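Local structure of 5'-Methylthioadenosine Nucleosidase (Arabidopsis thaliana, 2QTT) at residues 25-30 with 107-112. The protein is a nucleosidase of the phosphorylase superfamily, an alpha/beta protein built around a mixed beta-sheet. Residues are numbered along the deposited sequence; the frame is centred on the assembly and turned at random.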
loop_
_atom_site.group_PDB
_atom_site.type_symbol
_atom_site.label_atom_id
_atom_site.label_comp_id
_atom_site.label_asym_id
_atom_site.label_seq_id
_atom_site.Cartn_x
_atom_site.Cartn_y
_atom_site.Cartn_z
ATOM N N PRO A 25 28.793 14.788 -1.486
ATOM C CA PRO A 25 27.831 14.819 -0.378
ATOM C C PRO A 25 26.372 14.725 -0.824
ATOM O O PRO A 25 26.031 15.139 -1.926
ATOM C CB PRO A 25 28.102 16.176 0.294
ATOM C CG PRO A 25 29.572 16.430 -0.001
ATOM C CD PRO A 25 29.710 15.949 -1.433
ATOM N N ILE A 26 25.554 14.151 0.055
ATOM C CA ILE A 26 24.094 14.145 -0.038
ATOM C C ILE A 26 23.602 15.578 -0.185
ATOM O O ILE A 26 24.109 16.474 0.487
ATOM C CB ILE A 26 23.488 13.523 1.261
ATOM C CG1 ILE A 26 23.786 12.023 1.303
ATOM C CG2 ILE A 26 21.986 13.781 1.357
ATOM C CD1 ILE A 26 23.924 11.437 2.732
ATOM N N SER A 27 22.637 15.801 -1.075
ATOM C CA SER A 27 22.063 17.145 -1.223
ATOM C C SER A 27 20.664 17.291 -0.619
ATOM O O SER A 27 20.306 18.370 -0.132
ATOM C CB SER A 27 22.119 17.625 -2.680
ATOM O OG SER A 27 21.528 16.711 -3.580
ATOM N N SER A 28 19.864 16.223 -0.643
ATOM C CA SER A 28 18.538 16.298 -0.029
ATOM C C SER A 28 18.082 15.021 0.681
ATOM O O SER A 28 18.535 13.901 0.371
ATOM C CB SER A 28 17.459 16.771 -1.033
ATOM O OG SER A 28 17.017 15.730 -1.873
ATOM N N VAL A 29 17.168 15.219 1.627
ATOM C CA VAL A 29 16.517 14.123 2.332
ATOM C C VAL A 29 15.000 14.316 2.331
ATOM O O VAL A 29 14.514 15.453 2.424
ATOM C CB VAL A 29 17.062 13.969 3.793
ATOM C CG1 VAL A 29 17.088 15.303 4.529
ATOM C CG2 VAL A 29 16.266 12.909 4.588
ATOM N N VAL A 30 14.238 13.227 2.183
ATOM C CA VAL A 30 12.809 13.348 2.485
ATOM C C VAL A 30 12.458 12.501 3.712
ATOM O O VAL A 30 12.860 11.330 3.831
ATOM C CB VAL A 30 11.838 13.027 1.320
ATOM C CG1 VAL A 30 12.048 13.945 0.112
ATOM C CG2 VAL A 30 11.936 11.612 0.925
ATOM N N LYS A 107 13.255 13.743 -5.848
ATOM C CA LYS A 107 14.588 13.171 -6.104
ATOM C C LYS A 107 15.512 13.143 -4.860
ATOM O O LYS A 107 16.683 13.570 -4.935
ATOM C CB LYS A 107 15.270 13.922 -7.264
ATOM C CG LYS A 107 14.354 14.275 -8.465
ATOM C CD LYS A 107 14.022 13.084 -9.326
ATOM C CE LYS A 107 13.251 13.528 -10.575
ATOM N NZ LYS A 107 12.735 12.334 -11.287
ATOM N N PRO A 108 15.015 12.597 -3.721
ATOM C CA PRO A 108 15.834 12.623 -2.501
ATOM C C PRO A 108 17.057 11.723 -2.644
ATOM O O PRO A 108 17.001 10.727 -3.375
ATOM C CB PRO A 108 14.891 12.051 -1.428
ATOM C CG PRO A 108 13.924 11.179 -2.193
ATOM C CD PRO A 108 13.736 11.892 -3.518
ATOM N N ASP A 109 18.153 12.078 -1.970
ATOM C CA ASP A 109 19.304 11.174 -1.861
ATOM C C ASP A 109 19.009 10.059 -0.885
ATOM O O ASP A 109 19.600 8.985 -0.959
ATOM C CB ASP A 109 20.571 11.902 -1.392
ATOM C CG ASP A 109 21.064 12.896 -2.403
ATOM O OD1 ASP A 109 21.596 12.459 -3.447
ATOM O OD2 ASP A 109 20.899 14.103 -2.158
ATOM N N ILE A 110 18.112 10.332 0.047
ATOM C CA ILE A 110 17.827 9.396 1.119
ATOM C C ILE A 110 16.456 9.702 1.700
ATOM O O ILE A 110 16.001 10.854 1.687
ATOM C CB ILE A 110 18.979 9.411 2.208
ATOM C CG1 ILE A 110 18.725 8.410 3.344
ATOM C CG2 ILE A 110 19.242 10.835 2.745
ATOM C CD1 ILE A 110 20.030 8.010 4.058
ATOM N N ILE A 111 15.800 8.664 2.195
ATOM C CA ILE A 111 14.480 8.774 2.763
ATOM C C ILE A 111 14.595 8.326 4.179
ATOM O O ILE A 111 15.274 7.340 4.463
ATOM C CB ILE A 111 13.481 7.822 2.084
ATOM C CG1 ILE A 111 13.308 8.157 0.599
ATOM C CG2 ILE A 111 12.139 7.765 2.871
ATOM C CD1 ILE A 111 12.095 8.974 0.272
ATOM N N ILE A 112 13.935 9.055 5.068
ATOM C CA ILE A 112 13.863 8.683 6.471
ATOM C C ILE A 112 12.404 8.545 6.881
ATOM O O ILE A 112 11.655 9.530 6.909
ATOM C CB ILE A 112 14.576 9.702 7.391
ATOM C CG1 ILE A 112 15.996 10.009 6.858
ATOM C CG2 ILE A 112 14.525 9.212 8.860
ATOM C CD1 ILE A 112 16.879 10.950 7.719
#
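Asp109 reaches across to the residues leading into strand 28-32 and accepts three hydrogen bonds on the single oxygen OD2. The backbone N of Ser28 meets Asp109 OD2 almost head-on at 2.8 Å. Ser27 N comes within 2.7 Å of Asp109 OD2 from above the carboxylate plane, and Ser27 OG takes the syn lone pair of the same oxygen. With CG turned beside its own backbone N (chi1 -66°), Asp109 offers its carboxylate to both amides, while its CB lies against Ile26 CG2 at 3.6 Å. Asp109 N returns a bent bond to Ser28 O, from above that carbonyl plane. Beyond this junction the chains run on as neighbouring parallel strands, 28-32 and 110-119, in the central mixed sheet of the phosphorylase-superfamily fold. Val30 is paired with Ile111, its N bonding Ile110 O and its O accepting from Ile112 N at 2.8 Å, a straight bond in the carbonyl plane. On one face, covered by helix 234-259, Val29 CG2 packs on Ile112 CG1 at 3.7 Å, and Ile112 touches Val255 and Ile259 of that helix. The methyls of Val30 rest on the ring of Pro108 on the other. Strand 72-78 flanks 28-32, pairing through Arg73 and Asn75 with Val29.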